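Local coordinates for protein aldehyde dehydrogenase (Anabaena variabilis, PDB 4H7N) that probably oxidises aldehydes to carboxylic acids with NAD+ as the electron acceptor, at residues 402-407 with 416-421; 89-94 with 146-151; 81-86 with 258-263. One frame throughout, in Å; residues are numbered along the deposited sequence.

Contact 1 (402-407 with 416-421); sequences DEALKV and ISINDA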
loop_
_atom_site.group_PDB
_atom_site.type_symbol
_atom_site.label_atom_id
_atom_site.label_comp_id
_atom_site.label_asym_id
_atom_site.label_seq_id
_atom_site.Cartn_x
_atom_site.Cartn_y
_atom_site.Cartn_z
ATOM N N ASP A 402 28.455 15.702 5.658
ATOM C CA ASP A 402 27.739 15.849 6.953
ATOM C C ASP A 402 26.992 17.166 7.098
ATOM O O ASP A 402 25.860 17.189 7.592
ATOM C CB ASP A 402 28.642 15.557 8.158
ATOM C CG ASP A 402 28.977 14.060 8.259
ATOM O OD1 ASP A 402 28.161 13.197 7.807
ATOM O OD2 ASP A 402 30.070 13.740 8.760
ATOM N N GLU A 403 27.558 18.243 6.581
ATOM C CA GLU A 403 26.808 19.504 6.554
ATOM C C GLU A 403 25.504 19.452 5.703
ATOM O O GLU A 403 24.428 19.880 6.147
ATOM C CB GLU A 403 27.718 20.643 6.099
ATOM C CG GLU A 403 27.098 21.992 6.347
ATOM C CD GLU A 403 27.904 23.141 5.795
ATOM O OE1 GLU A 403 29.008 22.956 5.227
ATOM O OE2 GLU A 403 27.397 24.259 5.963
ATOM N N ALA A 404 25.610 18.918 4.482
ATOM C CA ALA A 404 24.473 18.747 3.625
ATOM C C ALA A 404 23.442 17.811 4.270
ATOM O O ALA A 404 22.220 18.087 4.242
ATOM C CB ALA A 404 24.919 18.209 2.263
ATOM N N LEU A 405 23.900 16.705 4.841
ATOM C CA LEU A 405 22.960 15.721 5.375
ATOM C C LEU A 405 22.121 16.333 6.500
ATOM O O LEU A 405 20.888 16.049 6.600
ATOM C CB LEU A 405 23.659 14.442 5.841
ATOM C CG LEU A 405 24.103 13.426 4.763
ATOM C CD1 LEU A 405 25.105 12.456 5.360
ATOM C CD2 LEU A 405 22.952 12.655 4.167
ATOM N N LYS A 406 22.755 17.155 7.342
ATOM C CA LYS A 406 22.002 17.854 8.416
ATOM C C LYS A 406 20.783 18.584 7.875
ATOM O O LYS A 406 19.747 18.605 8.495
ATOM C CB LYS A 406 22.853 18.888 9.167
ATOM C CG LYS A 406 23.313 18.457 10.534
ATOM C CD LYS A 406 24.499 17.498 10.451
ATOM C CE LYS A 406 25.226 17.318 11.796
ATOM N NZ LYS A 406 26.550 16.653 11.598
ATOM N N VAL A 407 20.934 19.208 6.722
ATOM C CA VAL A 407 19.863 19.944 6.113
ATOM C C VAL A 407 18.904 19.018 5.426
ATOM O O VAL A 407 17.657 19.164 5.541
ATOM C CB VAL A 407 20.436 20.953 5.110
ATOM C CG1 VAL A 407 19.334 21.582 4.265
ATOM C CG2 VAL A 407 21.230 22.014 5.874
ATOM N N ILE A 416 16.852 12.439 -1.384
ATOM C CA ILE A 416 17.592 13.642 -1.400
ATOM C C ILE A 416 18.976 13.352 -1.961
ATOM O O ILE A 416 19.728 12.523 -1.456
ATOM C CB ILE A 416 17.737 14.283 -0.021
ATOM C CG1 ILE A 416 16.399 14.241 0.772
ATOM C CG2 ILE A 416 18.380 15.663 -0.112
ATOM C CD1 ILE A 416 15.330 15.141 0.274
ATOM N N SER A 417 19.314 14.095 -2.990
ATOM C CA SER A 417 20.679 14.028 -3.560
ATOM C C SER A 417 21.592 14.944 -2.770
ATOM O O SER A 417 21.192 16.050 -2.444
ATOM C CB SER A 417 20.634 14.440 -5.035
ATOM O OG SER A 417 19.953 13.464 -5.831
ATOM N N ILE A 418 22.818 14.472 -2.484
ATOM C CA ILE A 418 23.723 15.141 -1.622
ATOM C C ILE A 418 25.013 15.459 -2.403
ATOM O O ILE A 418 25.702 14.547 -2.894
ATOM C CB ILE A 418 24.086 14.261 -0.389
ATOM C CG1 ILE A 418 22.820 13.859 0.405
ATOM C CG2 ILE A 418 25.030 15.035 0.481
ATOM C CD1 ILE A 418 22.089 15.018 1.075
ATOM N N ASN A 419 25.271 16.754 -2.577
ATOM C CA ASN A 419 26.390 17.254 -3.415
ATOM C C ASN A 419 26.264 16.859 -4.861
ATOM O O ASN A 419 27.218 16.865 -5.591
ATOM C CB ASN A 419 27.723 16.875 -2.787
ATOM C CG ASN A 419 27.926 17.633 -1.509
ATOM O OD1 ASN A 419 27.383 18.718 -1.373
ATOM N ND2 ASN A 419 28.662 17.079 -0.566
ATOM N N ASP A 420 25.025 16.592 -5.244
ATOM C CA ASP A 420 24.615 16.310 -6.605
ATOM C C ASP A 420 23.123 16.601 -6.728
ATOM O O ASP A 420 22.472 16.949 -5.722
ATOM C CB ASP A 420 24.896 14.858 -6.916
ATOM C CG ASP A 420 25.211 14.621 -8.363
ATOM O OD1 ASP A 420 24.680 15.372 -9.239
ATOM O OD2 ASP A 420 25.972 13.651 -8.619
ATOM N N ALA A 421 22.570 16.505 -7.948
ATOM C CA ALA A 421 21.139 16.765 -8.139
ATOM C C ALA A 421 20.521 15.745 -9.049
ATOM O O ALA A 421 21.171 15.258 -9.987
ATOM C CB ALA A 421 20.897 18.168 -8.709
#

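Contact 2 (89-94 with 146-151); sequences DSFLAS and DTIPAL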
loop_
_atom_site.group_PDB
_atom_site.type_symbol
_atom_site.label_atom_id
_atom_site.label_comp_id
_atom_site.label_asym_id
_atom_site.label_seq_id
_atom_site.Cartn_x
_atom_site.Cartn_y
_atom_site.Cartn_z
ATOM N N ASP A 89 18.823 2.467 -23.380
ATOM C CA ASP A 89 19.866 1.779 -22.608
ATOM C C ASP A 89 19.362 1.462 -21.193
ATOM O O ASP A 89 19.551 0.364 -20.676
ATOM C CB ASP A 89 21.119 2.653 -22.530
ATOM C CG ASP A 89 21.889 2.692 -23.853
ATOM O OD1 ASP A 89 21.793 1.722 -24.643
ATOM O OD2 ASP A 89 22.598 3.706 -24.091
ATOM N N SER A 90 18.709 2.440 -20.599
ATOM C CA SER A 90 18.140 2.329 -19.262
ATOM C C SER A 90 17.015 1.265 -19.178
ATOM O O SER A 90 16.976 0.421 -18.256
ATOM C CB SER A 90 17.687 3.702 -18.809
ATOM O OG SER A 90 16.728 3.599 -17.753
ATOM N N PHE A 91 16.114 1.260 -20.147
ATOM C CA PHE A 91 15.132 0.153 -20.299
ATOM C C PHE A 91 15.801 -1.236 -20.386
ATOM O O PHE A 91 15.434 -2.162 -19.682
ATOM C CB PHE A 91 14.276 0.391 -21.570
ATOM C CG PHE A 91 13.383 -0.763 -21.954
ATOM C CD1 PHE A 91 12.510 -1.302 -21.067
ATOM C CD2 PHE A 91 13.413 -1.274 -23.210
ATOM C CE1 PHE A 91 11.674 -2.335 -21.431
ATOM C CE2 PHE A 91 12.588 -2.276 -23.595
ATOM C CZ PHE A 91 11.700 -2.803 -22.700
ATOM N N LEU A 92 16.762 -1.374 -21.276
ATOM C CA LEU A 92 17.462 -2.648 -21.427
ATOM C C LEU A 92 18.180 -3.106 -20.134
ATOM O O LEU A 92 18.127 -4.284 -19.779
ATOM C CB LEU A 92 18.458 -2.583 -22.579
ATOM C CG LEU A 92 17.839 -2.327 -23.965
ATOM C CD1 LEU A 92 18.952 -2.087 -24.973
ATOM C CD2 LEU A 92 16.928 -3.448 -24.420
ATOM N N ALA A 93 18.816 -2.186 -19.433
ATOM C CA ALA A 93 19.497 -2.543 -18.170
ATOM C C ALA A 93 18.494 -2.880 -17.101
ATOM O O ALA A 93 18.758 -3.692 -16.213
ATOM C CB ALA A 93 20.420 -1.433 -17.678
ATOM N N SER A 94 17.330 -2.248 -17.160
ATOM C CA SER A 94 16.312 -2.545 -16.171
ATOM C C SER A 94 15.744 -3.990 -16.343
ATOM O O SER A 94 15.464 -4.679 -15.362
ATOM C CB SER A 94 15.260 -1.432 -16.210
ATOM O OG SER A 94 14.091 -1.870 -15.608
ATOM N N ASP A 146 7.217 -0.060 -14.076
ATOM C CA ASP A 146 6.417 -0.942 -13.251
ATOM C C ASP A 146 6.153 -2.278 -13.987
ATOM O O ASP A 146 6.111 -3.332 -13.408
ATOM C CB ASP A 146 5.084 -0.260 -12.880
ATOM C CG ASP A 146 5.275 1.028 -12.009
ATOM O OD1 ASP A 146 5.973 0.983 -10.983
ATOM O OD2 ASP A 146 4.718 2.064 -12.378
ATOM N N THR A 147 6.006 -2.215 -15.294
ATOM C CA THR A 147 5.604 -3.381 -16.091
ATOM C C THR A 147 6.558 -4.546 -15.912
ATOM O O THR A 147 6.145 -5.715 -15.753
ATOM C CB THR A 147 5.490 -2.968 -17.578
ATOM O OG1 THR A 147 4.521 -1.919 -17.728
ATOM C CG2 THR A 147 5.114 -4.131 -18.503
ATOM N N ILE A 148 7.858 -4.255 -15.971
ATOM C CA ILE A 148 8.865 -5.324 -15.965
ATOM C C ILE A 148 8.848 -6.105 -14.646
ATOM O O ILE A 148 8.782 -7.295 -14.686
ATOM C CB ILE A 148 10.281 -4.806 -16.287
ATOM C CG1 ILE A 148 10.356 -4.279 -17.723
ATOM C CG2 ILE A 148 11.324 -5.890 -15.983
ATOM C CD1 ILE A 148 10.110 -5.315 -18.801
ATOM N N PRO A 149 8.935 -5.438 -13.475
ATOM C CA PRO A 149 8.863 -6.264 -12.261
ATOM C C PRO A 149 7.519 -6.954 -12.090
ATOM O O PRO A 149 7.457 -8.097 -11.643
ATOM C CB PRO A 149 9.148 -5.257 -11.117
ATOM C CG PRO A 149 9.024 -3.870 -11.710
ATOM C CD PRO A 149 9.290 -4.044 -13.184
ATOM N N ALA A 150 6.432 -6.313 -12.491
ATOM C CA ALA A 150 5.152 -6.990 -12.405
ATOM C C ALA A 150 5.127 -8.273 -13.256
ATOM O O ALA A 150 4.613 -9.299 -12.807
ATOM C CB ALA A 150 4.049 -6.065 -12.832
ATOM N N LEU A 151 5.694 -8.226 -14.480
ATOM C CA LEU A 151 5.727 -9.411 -15.295
ATOM C C LEU A 151 6.540 -10.516 -14.636
ATOM O O LEU A 151 6.124 -11.657 -14.661
ATOM C CB LEU A 151 6.312 -9.151 -16.696
ATOM C CG LEU A 151 5.351 -8.363 -17.600
ATOM C CD1 LEU A 151 6.114 -7.827 -18.800
ATOM C CD2 LEU A 151 4.221 -9.219 -18.106
#

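Contact 3 (81-86 with 258-263); sequences LSITVL and AVVNTG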
loop_
_atom_site.group_PDB
_atom_site.type_symbol
_atom_site.label_atom_id
_atom_site.label_comp_id
_atom_site.label_asym_id
_atom_site.label_seq_id
_atom_site.Cartn_x
_atom_site.Cartn_y
_atom_site.Cartn_z
ATOM N N LEU A 81 17.254 12.911 -29.752
ATOM C CA LEU A 81 18.062 11.707 -29.925
ATOM C C LEU A 81 18.853 11.261 -28.693
ATOM O O LEU A 81 18.712 10.124 -28.273
ATOM C CB LEU A 81 19.018 11.875 -31.120
ATOM C CG LEU A 81 19.893 10.671 -31.489
ATOM C CD1 LEU A 81 19.088 9.392 -31.674
ATOM C CD2 LEU A 81 20.704 10.974 -32.762
ATOM N N SER A 82 19.722 12.097 -28.131
ATOM C CA SER A 82 20.664 11.573 -27.142
ATOM C C SER A 82 19.937 11.057 -25.900
ATOM O O SER A 82 20.276 9.979 -25.383
ATOM C CB SER A 82 21.766 12.575 -26.828
ATOM O OG SER A 82 21.199 13.758 -26.311
ATOM N N ILE A 83 18.876 11.728 -25.468
ATOM C CA ILE A 83 18.069 11.199 -24.350
ATOM C C ILE A 83 17.262 9.974 -24.804
ATOM O O ILE A 83 16.974 9.085 -24.010
ATOM C CB ILE A 83 17.158 12.277 -23.691
ATOM C CG1 ILE A 83 17.957 13.468 -23.139
ATOM C CG2 ILE A 83 16.303 11.709 -22.596
ATOM C CD1 ILE A 83 19.350 13.164 -22.620
ATOM N N THR A 84 16.975 9.852 -26.090
ATOM C CA THR A 84 16.367 8.607 -26.583
ATOM C C THR A 84 17.288 7.413 -26.401
ATOM O O THR A 84 16.864 6.336 -25.940
ATOM C CB THR A 84 15.882 8.778 -28.043
ATOM O OG1 THR A 84 14.676 9.547 -28.031
ATOM C CG2 THR A 84 15.574 7.473 -28.666
ATOM N N VAL A 85 18.543 7.587 -26.777
ATOM C CA VAL A 85 19.542 6.524 -26.601
ATOM C C VAL A 85 19.620 6.117 -25.112
ATOM O O VAL A 85 19.618 4.951 -24.771
ATOM C CB VAL A 85 20.921 6.949 -27.095
ATOM C CG1 VAL A 85 21.917 5.813 -26.928
ATOM C CG2 VAL A 85 20.849 7.378 -28.566
ATOM N N LEU A 86 19.637 7.085 -24.224
ATOM C CA LEU A 86 19.699 6.771 -22.792
ATOM C C LEU A 86 18.461 6.070 -22.298
ATOM O O LEU A 86 18.558 5.140 -21.490
ATOM C CB LEU A 86 19.950 8.037 -21.965
ATOM C CG LEU A 86 21.140 8.919 -22.392
ATOM C CD1 LEU A 86 21.397 9.953 -21.292
ATOM C CD2 LEU A 86 22.434 8.150 -22.710
ATOM N N ALA A 258 17.902 20.521 -13.883
ATOM C CA ALA A 258 16.762 21.400 -14.267
ATOM C C ALA A 258 16.359 21.339 -15.736
ATOM O O ALA A 258 15.225 21.627 -16.035
ATOM C CB ALA A 258 17.043 22.824 -13.899
ATOM N N VAL A 259 17.269 20.992 -16.655
ATOM C CA VAL A 259 16.940 21.104 -18.053
ATOM C C VAL A 259 17.088 19.843 -18.894
ATOM O O VAL A 259 16.708 19.854 -20.061
ATOM C CB VAL A 259 17.648 22.303 -18.727
ATOM C CG1 VAL A 259 17.489 23.549 -17.876
ATOM C CG2 VAL A 259 19.102 21.986 -19.005
ATOM N N VAL A 260 17.588 18.746 -18.323
ATOM C CA VAL A 260 17.632 17.491 -19.039
ATOM C C VAL A 260 16.190 17.150 -19.408
ATOM O O VAL A 260 15.262 17.426 -18.665
ATOM C CB VAL A 260 18.341 16.358 -18.242
ATOM C CG1 VAL A 260 17.547 15.996 -17.002
ATOM C CG2 VAL A 260 18.548 15.150 -19.128
ATOM N N ASN A 261 16.023 16.658 -20.621
ATOM C CA ASN A 261 14.725 16.398 -21.231
ATOM C C ASN A 261 13.904 17.683 -21.314
ATOM O O ASN A 261 12.681 17.657 -21.224
ATOM C CB ASN A 261 13.944 15.314 -20.454
ATOM C CG ASN A 261 12.954 14.553 -21.354
ATOM O OD1 ASN A 261 13.260 14.254 -22.495
ATOM N ND2 ASN A 261 11.768 14.297 -20.853
ATOM N N THR A 262 14.580 18.815 -21.443
ATOM C CA THR A 262 13.909 20.148 -21.486
ATOM C C THR A 262 13.076 20.390 -20.204
ATOM O O THR A 262 12.078 21.128 -20.203
ATOM C CB THR A 262 13.047 20.308 -22.741
ATOM O OG1 THR A 262 13.786 19.873 -23.895
ATOM C CG2 THR A 262 12.679 21.761 -22.985
ATOM N N GLY A 263 13.502 19.759 -19.119
ATOM C CA GLY A 263 12.817 19.950 -17.836
ATOM C C GLY A 263 11.521 19.191 -17.669
ATOM O O GLY A 263 10.838 19.367 -16.665
#

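Contact 1 (402-407 with 416-421)
A404 and L405 rest on I418 inside a beta-alpha-beta unit, in which helix 401-408 links strand 393-397 to strand 415-418 beside it. I418 sends its side chain up from the strand to the helix and divides it between two neighbours. Its chi1 of -58° sets CG1 beside the backbone N and leaves CG2 anti to it; this I418 CG2 methyl meets the A404 CB methyl at 3.6 Å. The other branch swings towards the leucine, and L405 CD2 lies 4.0 Å from both I418 CG1 and I418 CD1. The side chains of L405 and I418 cross at about a right angle. N419, just past the strand, comes only loosely near, with its OD1 4.4 Å from A404 CB. That oxygen accepts a hydrogen bond from A398 N and so ties the residue after strand 393-397. In the second subunit, a strand pairs in parallel with residues 416-418 and continues the sheet across the interface, while Q121 and I461 of that subunit pack on L405 and I418. The contact is essentially apolar, carried by methyl and methylene groups of A404, L405 and I418: shape and hydrophobic packing hold helix to strand, with no directional bond between them, while A398 satisfies the N419 oxygen.

Contact 2 (89-94 with 146-151)
F91, S94 and I148 form a sparse helix-to-helix contact, buried and mainly apolar, between the long helix 82-106 and the short helix 147-153. I148 is the centre of it: its side chain is aimed at the long helix and offers it two branches. The CD1 methyl at the far end of one branch lies 4.3 Å from F91 CE1, meeting the ring obliquely. In F91, CG is anti to the backbone N (chi1 171°), which brings CE1 towards I148. The second branch, I148 CG2, approaches the backbone instead, 4.4 Å from S94 O, nearly one turn further along. No hydrogen bond joins the two segments, and with closest approaches above 4 Å the fit between them is light.

Surrounding side chains complete the packing. I95 and W98 of the long helix also touch I148, as does L56 of helix 48-64, while the F91 ring packs on I63 of that helix and on L140 and M144 of helix 139-144. Just ahead of helix 147-153, D146 is held by salt bridges to R452 and R444. On another flank of helix 147-153, T147, A150 and L151 lie on V157 of strand 156-161. The shorter helix is thus packed between the long helix 82-106 and strand 156-161 of the mixed sheet, which pairs in parallel with both its neighbours, an alpha/beta layering consistent with the Rossmann-type coenzyme-binding domain of aldehyde dehydrogenases.

Contact 3 (81-86 with 258-263)
I83 faces V260 and N261 and presents a different methyl to each, joining the first turn of helix 82-106 to the turn that follows helix 247-259. Within the aldehyde dehydrogenase fold, this places a helix of the coenzyme-binding half beside a turn that probably belongs to the catalytic half. The side chains of I83 and V260 cross at about a right angle, with I83 CD1 4.1 Å from V260 CG2. The valine methyl used here is the one anti to its backbone N, whereas CG1 sits between N and the carbonyl carbon (V260 chi1 66°). I83 reaches over with an unusual second torsion: chi2 of -32° leaves CD1 away from a staggered position. Its other methyl, CG2, meets the asparagine at a slant, 4.0 Å from N261 OD1, a contact of a methyl with an amide oxygen and not a hydrogen bond.

That oxygen is hydrogen-bonded to R80 NH1, just ahead of 81-86, while N261 ND2 donates to the carbonyl oxygens of Q264 and N137. Three hydrogen bonds therefore grip the amide and should fix its rotation, so that I83 packs against a group whose orientation is set from outside the two segments. N261 sits in a tight turn: after V260 leaves the helical conformation, N261, T262 and G263 all have left-handed helical angles, and the chain folds back on itself. T262 OG1 is hydrogen-bonded to G306 O, tying this turn to a further loop. Within the segment, the turn is closed by a backbone hydrogen bond of 3.0 Å from G263 N to V260 O.

Overall arrangement
Contacts 2 and 3 share helix 82-106: its first turn meets 258-263, and residues 89-94, further along, meet 146-151. Their centres lie 19 Å apart, and besides this continuity along the chain they do not touch. Contact 1 stands apart, in the seven-stranded sheet and next to the second subunit. Its centre is 24 Å from that of contact 3, although their nearest atoms come within about 6 Å, and 29 Å from that of contact 2, with nearest atoms about 15 Å apart. Contact 3 probably bridges the coenzyme-binding and catalytic halves. All three are away from E232, the predicted active-site residue.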